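Local coordinates for biphenyl 2,3-Dioxygenase Beta Subunit (Sphingobium yanoikuyae, PDB 2GBW), which probably serves as the beta subunit of a ring-hydroxylating dioxygenase, a type of enzyme that adds dioxygen to aromatic rings, at residues P49-R54 against K157-A162; S120-Y125 against L138-K143. All blocks are in the same frame, centred on the assembly; numbering follows the deposited sequence.

Contact 1: residues P49-R54 against K157-A162; sequences PIYEQR and KLILDA
Pro-49 and Tyr-51 bury the most surface here, and Lys-157 is the side chain they share. Its CG is anti to the backbone N (chi1 -171°), the rest of the chain is extended, and it crosses both partners at about a right angle. Lys-157 CE comes within 3.2 Å of Tyr-51 OH and lies 3.9 Å from Pro-49 CG. The ammonium group reaches the phenol through a water, which accepts from Lys-157 NZ and is hydrogen-bonded to Tyr-51 OH at 2.8 Å. Farther down the ring, Tyr-51 CE2 meets Ile-159 CG2 obliquely at 3.9 Å, a purely apolar touch.

The neighbouring ring atom, Pro-49 CD, rests 3.4 Å from Leu-158 O. No hydrogen bond joins the two segments directly. Instead, a second water, in plane at the edge of the Tyr-51 ring, donates to Pro-49 O (2.7 Å) and to Leu-158 O, and accepts from Leu-160 N (3.0 Å). It thus joins the two backbones by three hydrogen bonds where the segments diverge.

This is the frayed end of a parallel strand pair. Leu-158 still shares a backbone hydrogen bond with Trp-47 of strand 44-49, whereas residues 50-54 leave as a loop. On its other side strand 150-160 pairs with strand 132-147, and Leu-158 packs between Leu-138 and Met-48 of these two neighbours.

Contact 2: residues S120-Y125 against L138-K143; sequences SNILVY and LGREDK
Ser-120 OG is held by two hydrogen bonds, from Arg-140 NE at 3.1 Å and with a water at 2.7 Å. With chi1 near +60° the hydroxyl is tucked against its own backbone and lies close to the guanidinium plane, by the NE edge, with an N-H...O angle of 151°. Arg-140 leaves the strand with CG anti to the backbone N and then bends at chi3, which brings NE back toward the serine. Ile-122 CD1 lies over one face of the guanidinium, 3.9 Å from Arg-140 CZ, and touches Arg-140 CB at 3.7 Å. Arg-140 NH1 also forms a salt bridge with the C-terminal carboxylate of Cys-174, and Tyr-20 of helix 10-28 makes a cation-pi contact with the group. An alanine in place of Arg-140 would probably leave Ser-120 OG without its N-H donor, Ile-122 CD1 without the guanidinium face it packs against and the C-terminal carboxylate without this counter-charge.

Beneath these side chains the backbones pair closely. Arg-140 N donates to Ser-120 O at 2.9 Å and Ile-122 N to Leu-138 O at 2.8 Å, each bond being returned within its pair, while Asn-121 and Gly-139 form the non-hydrogen-bonded pair between. Leu-138 CD1 continues the apolar line to Val-124 CG2 (4.2 Å). Asn-121 points to the opposite face, where its ND2 hydrogen-bonds to Tyr-101 O of the second subunit. Running at 138° to one another, the short segments belong to a hairpin consistent with the curved sheet of the NTF2-like fold, packed by helix on one face and by a neighbouring subunit on the other.

How the contacts relate
From the N terminus the chain first runs through strand 44-49 into residues 49-54, whose partner, 157-162, comes only after 102 further residues; contact 1 therefore closes a long loop. Contact 2 falls wholly within it, closing a short hairpin with 12 intervening residues between 120-125 and 138-143. The next strand, 150-160, brings the chain back beside the hairpin. There the two contacts meet directly: backbone pairing probably links Lys-157 O with Glu-141 N and Ile-159 N with Gly-139 O, and Leu-160 packs on Leu-138. Together they span four strands that lie side by side in one sheet, 115-128, 132-147, 150-160 and 44-49, and both reach the second subunit.

Contact 1: residues P49-R54 against K157-A162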
loop_
_atom_site.group_PDB
_atom_site.type_symbol
_atom_site.label_atom_id
_atom_site.label_comp_id
_atom_site.label_asym_id
_atom_site.label_seq_id
_atom_site.Cartn_x
_atom_site.Cartn_y
_atom_site.Cartn_z
ATOM N N PRO B 49 -25.977 -5.190 6.534
ATOM C CA PRO B 49 -26.582 -4.588 5.328
ATOM C C PRO B 49 -25.569 -4.095 4.389
ATOM O O PRO B 49 -24.455 -3.795 4.794
ATOM C CB PRO B 49 -27.378 -3.398 5.854
ATOM C CG PRO B 49 -27.247 -3.418 7.284
ATOM C CD PRO B 49 -26.348 -4.476 7.761
ATOM N N ILE B 50 -25.967 -3.986 3.120
ATOM C CA ILE B 50 -25.140 -3.283 2.112
ATOM C C ILE B 50 -25.656 -1.838 2.050
ATOM O O ILE B 50 -26.800 -1.586 1.684
ATOM C CB ILE B 50 -25.235 -3.945 0.744
ATOM C CG1 ILE B 50 -24.613 -5.338 0.788
ATOM C CG2 ILE B 50 -24.565 -3.072 -0.287
ATOM C CD1 ILE B 50 -25.252 -6.245 -0.160
ATOM N N TYR B 51 -24.808 -0.894 2.454
ATOM C CA TYR B 51 -25.129 0.524 2.390
ATOM C C TYR B 51 -24.510 1.144 1.122
ATOM O O TYR B 51 -23.297 1.128 0.917
ATOM C CB TYR B 51 -24.560 1.248 3.578
ATOM C CG TYR B 51 -25.316 0.986 4.844
ATOM C CD1 TYR B 51 -26.444 1.714 5.152
ATOM C CD2 TYR B 51 -24.879 0.021 5.728
ATOM C CE1 TYR B 51 -27.123 1.476 6.333
ATOM C CE2 TYR B 51 -25.547 -0.221 6.885
ATOM C CZ TYR B 51 -26.656 0.473 7.176
ATOM O OH TYR B 51 -27.315 0.218 8.384
ATOM N N GLU B 52 -25.328 1.739 0.296
ATOM C CA GLU B 52 -24.772 2.358 -0.880
ATOM C C GLU B 52 -24.407 3.824 -0.564
ATOM O O GLU B 52 -24.870 4.435 0.424
ATOM C CB GLU B 52 -25.732 2.168 -2.068
ATOM C CG GLU B 52 -26.954 2.974 -1.977
ATOM C CD GLU B 52 -27.877 2.779 -3.149
ATOM O OE1 GLU B 52 -27.401 2.358 -4.226
ATOM O OE2 GLU B 52 -29.074 3.069 -2.988
ATOM N N GLN B 53 -23.520 4.375 -1.377
ATOM C CA GLN B 53 -23.198 5.797 -1.313
ATOM C C GLN B 53 -24.290 6.601 -2.039
ATOM O O GLN B 53 -24.560 6.414 -3.228
ATOM C CB GLN B 53 -21.844 6.081 -1.939
ATOM C CG GLN B 53 -20.644 5.392 -1.283
ATOM C CD GLN B 53 -20.369 5.897 0.125
ATOM O OE1 GLN B 53 -21.282 6.260 0.848
ATOM N NE2 GLN B 53 -19.106 5.915 0.520
ATOM N N ARG B 54 -24.955 7.447 -1.290
ATOM C CA ARG B 54 -26.042 8.239 -1.832
ATOM C C ARG B 54 -25.790 9.672 -1.548
ATOM O O ARG B 54 -25.222 9.999 -0.497
ATOM C CB ARG B 54 -27.331 7.895 -1.127
ATOM C CG ARG B 54 -27.801 6.505 -1.379
ATOM C CD ARG B 54 -29.072 6.211 -0.605
ATOM N NE ARG B 54 -29.581 4.895 -0.908
ATOM C CZ ARG B 54 -30.609 4.323 -0.282
ATOM N NH1 ARG B 54 -31.256 4.955 0.684
ATOM N NH2 ARG B 54 -30.980 3.103 -0.625
ATOM N N LYS B 157 -26.564 -6.180 14.465
ATOM C CA LYS B 157 -26.431 -5.445 13.214
ATOM C C LYS B 157 -25.012 -4.956 13.099
ATOM O O LYS B 157 -24.517 -4.339 14.052
ATOM C CB LYS B 157 -27.420 -4.276 13.165
ATOM C CG LYS B 157 -27.492 -3.584 11.804
ATOM C CD LYS B 157 -28.574 -2.505 11.873
ATOM C CE LYS B 157 -28.684 -1.743 10.559
ATOM N NZ LYS B 157 -29.739 -0.713 10.785
ATOM N N LEU B 158 -24.378 -5.226 11.938
ATOM C CA LEU B 158 -22.967 -4.914 11.668
ATOM C C LEU B 158 -22.902 -3.935 10.525
ATOM O O LEU B 158 -23.406 -4.216 9.407
ATOM C CB LEU B 158 -22.170 -6.178 11.306
ATOM C CG LEU B 158 -22.124 -7.260 12.424
ATOM C CD1 LEU B 158 -21.648 -8.642 11.948
ATOM C CD2 LEU B 158 -21.290 -6.738 13.631
ATOM N N ILE B 159 -22.279 -2.793 10.776
ATOM C CA ILE B 159 -22.270 -1.685 9.840
ATOM C C ILE B 159 -20.837 -1.490 9.347
ATOM O O ILE B 159 -19.972 -1.026 10.084
ATOM C CB ILE B 159 -22.772 -0.421 10.497
ATOM C CG1 ILE B 159 -24.174 -0.689 11.103
ATOM C CG2 ILE B 159 -22.754 0.691 9.445
ATOM C CD1 ILE B 159 -24.488 0.186 12.244
ATOM N N LEU B 160 -20.575 -1.908 8.118
ATOM C CA LEU B 160 -19.249 -1.856 7.565
ATOM C C LEU B 160 -18.828 -0.430 7.264
ATOM O O LEU B 160 -19.599 0.327 6.658
ATOM C CB LEU B 160 -19.228 -2.665 6.278
ATOM C CG LEU B 160 -19.284 -4.155 6.421
ATOM C CD1 LEU B 160 -19.429 -4.804 4.989
ATOM C CD2 LEU B 160 -18.014 -4.598 7.091
ATOM N N ASP B 161 -17.580 -0.069 7.552
ATOM C CA ASP B 161 -17.183 1.277 7.195
ATOM C C ASP B 161 -16.809 1.457 5.678
ATOM O O ASP B 161 -16.949 2.551 5.195
ATOM C CB ASP B 161 -16.054 1.795 8.061
ATOM C CG ASP B 161 -16.484 2.002 9.495
ATOM O OD1 ASP B 161 -17.698 2.150 9.720
ATOM O OD2 ASP B 161 -15.616 1.995 10.385
ATOM N N ALA B 162 -16.354 0.409 5.005
ATOM C CA ALA B 162 -15.861 0.455 3.610
ATOM C C ALA B 162 -16.935 0.042 2.634
ATOM O O ALA B 162 -17.536 -1.026 2.758
ATOM C CB ALA B 162 -14.615 -0.452 3.395
HETATM O O HOH W 1 -22.979 -3.228 6.955
HETATM O O HOH W 2 -30.079 0.160 8.114
#

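Contact 2: residues S120-Y125 against L138-K143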
loop_
_atom_site.group_PDB
_atom_site.type_symbol
_atom_site.label_atom_id
_atom_site.label_comp_id
_atom_site.label_asym_id
_atom_site.label_seq_id
_atom_site.Cartn_x
_atom_site.Cartn_y
_atom_site.Cartn_z
ATOM N N SER B 120 -20.911 -0.706 19.927
ATOM C CA SER B 120 -19.462 -0.876 20.042
ATOM C C SER B 120 -18.782 -0.619 18.674
ATOM O O SER B 120 -19.419 -0.761 17.616
ATOM C CB SER B 120 -19.147 -2.265 20.605
ATOM O OG SER B 120 -19.685 -3.261 19.758
ATOM N N ASN B 121 -17.491 -0.261 18.707
ATOM C CA ASN B 121 -16.628 -0.115 17.547
ATOM C C ASN B 121 -15.719 -1.367 17.443
ATOM O O ASN B 121 -15.170 -1.839 18.484
ATOM C CB ASN B 121 -15.670 1.077 17.708
ATOM C CG ASN B 121 -16.341 2.418 17.617
ATOM O OD1 ASN B 121 -17.472 2.531 17.132
ATOM N ND2 ASN B 121 -15.630 3.459 18.037
ATOM N N ILE B 122 -15.545 -1.899 16.233
ATOM C CA ILE B 122 -14.740 -3.096 16.088
ATOM C C ILE B 122 -13.697 -2.886 15.049
ATOM O O ILE B 122 -13.997 -2.364 13.967
ATOM C CB ILE B 122 -15.559 -4.353 15.755
ATOM C CG1 ILE B 122 -16.744 -4.510 16.668
ATOM C CG2 ILE B 122 -14.697 -5.604 15.929
ATOM C CD1 ILE B 122 -17.690 -5.574 16.257
ATOM N N LEU B 123 -12.473 -3.231 15.383
ATOM C CA LEU B 123 -11.366 -3.270 14.437
ATOM C C LEU B 123 -10.883 -4.717 14.352
ATOM O O LEU B 123 -10.537 -5.337 15.356
ATOM C CB LEU B 123 -10.211 -2.370 14.941
ATOM C CG LEU B 123 -8.884 -2.335 14.165
ATOM C CD1 LEU B 123 -9.030 -1.893 12.714
ATOM C CD2 LEU B 123 -7.885 -1.416 14.937
ATOM N N VAL B 124 -10.824 -5.227 13.131
ATOM C CA VAL B 124 -10.518 -6.647 12.876
ATOM C C VAL B 124 -9.313 -6.711 11.986
ATOM O O VAL B 124 -9.324 -6.150 10.891
ATOM C CB VAL B 124 -11.662 -7.420 12.144
ATOM C CG1 VAL B 124 -11.230 -8.896 11.945
ATOM C CG2 VAL B 124 -12.984 -7.325 12.930
ATOM N N TYR B 125 -8.252 -7.302 12.509
ATOM C CA TYR B 125 -7.025 -7.527 11.797
ATOM C C TYR B 125 -6.903 -9.015 11.460
ATOM O O TYR B 125 -6.917 -9.856 12.331
ATOM C CB TYR B 125 -5.800 -7.136 12.651
ATOM C CG TYR B 125 -5.091 -5.927 12.207
ATOM C CD1 TYR B 125 -5.530 -4.676 12.594
ATOM C CD2 TYR B 125 -3.981 -6.022 11.408
ATOM C CE1 TYR B 125 -4.890 -3.540 12.156
ATOM C CE2 TYR B 125 -3.323 -4.906 11.001
ATOM C CZ TYR B 125 -3.801 -3.665 11.377
ATOM O OH TYR B 125 -3.173 -2.530 10.927
ATOM N N LEU B 138 -15.801 -1.715 11.720
ATOM C CA LEU B 138 -17.264 -1.819 11.771
ATOM C C LEU B 138 -17.854 -1.198 13.045
ATOM O O LEU B 138 -17.191 -1.165 14.106
ATOM C CB LEU B 138 -17.715 -3.305 11.791
ATOM C CG LEU B 138 -17.302 -4.333 10.742
ATOM C CD1 LEU B 138 -16.042 -5.020 11.277
ATOM C CD2 LEU B 138 -18.408 -5.401 10.408
ATOM N N GLY B 139 -19.095 -0.740 12.926
ATOM C CA GLY B 139 -19.968 -0.455 14.093
ATOM C C GLY B 139 -20.830 -1.692 14.319
ATOM O O GLY B 139 -21.231 -2.427 13.386
ATOM N N ARG B 140 -21.084 -1.991 15.566
ATOM C CA ARG B 140 -21.921 -3.090 15.929
ATOM C C ARG B 140 -23.062 -2.531 16.803
ATOM O O ARG B 140 -22.832 -1.736 17.715
ATOM C CB ARG B 140 -21.118 -4.139 16.689
ATOM C CG ARG B 140 -21.988 -5.280 17.196
ATOM C CD ARG B 140 -21.177 -6.469 17.656
ATOM N NE ARG B 140 -20.366 -6.145 18.831
ATOM C CZ ARG B 140 -19.496 -6.967 19.399
ATOM N NH1 ARG B 140 -19.339 -8.185 18.943
ATOM N NH2 ARG B 140 -18.805 -6.569 20.469
ATOM N N GLU B 141 -24.285 -2.943 16.494
ATOM C CA GLU B 141 -25.471 -2.548 17.239
ATOM C C GLU B 141 -26.148 -3.863 17.646
ATOM O O GLU B 141 -26.677 -4.563 16.780
ATOM C CB GLU B 141 -26.380 -1.651 16.394
ATOM C CG GLU B 141 -25.710 -0.346 15.979
ATOM C CD GLU B 141 -26.493 0.501 14.978
ATOM O OE1 GLU B 141 -27.598 0.111 14.518
ATOM O OE2 GLU B 141 -25.966 1.605 14.663
ATOM N N ASP B 142 -26.067 -4.206 18.947
ATOM C CA ASP B 142 -26.661 -5.459 19.513
ATOM C C ASP B 142 -27.859 -5.148 20.377
ATOM O O ASP B 142 -27.909 -4.095 21.023
ATOM C CB ASP B 142 -25.659 -6.206 20.415
ATOM C CG ASP B 142 -24.525 -6.910 19.663
ATOM O OD1 ASP B 142 -24.605 -7.122 18.423
ATOM O OD2 ASP B 142 -23.545 -7.315 20.367
ATOM N N LYS B 143 -28.789 -6.106 20.437
ATOM C CA LYS B 143 -29.726 -6.267 21.536
ATOM C C LYS B 143 -29.301 -7.543 22.229
ATOM O O LYS B 143 -29.195 -8.603 21.582
ATOM C CB LYS B 143 -31.149 -6.446 21.052
ATOM C CG LYS B 143 -31.721 -5.298 20.191
ATOM C CD LYS B 143 -33.198 -5.039 20.534
ATOM C CE LYS B 143 -33.371 -4.315 21.883
ATOM N NZ LYS B 143 -34.666 -4.560 22.616
HETATM O O HOH W 3 -22.215 -3.801 20.426
#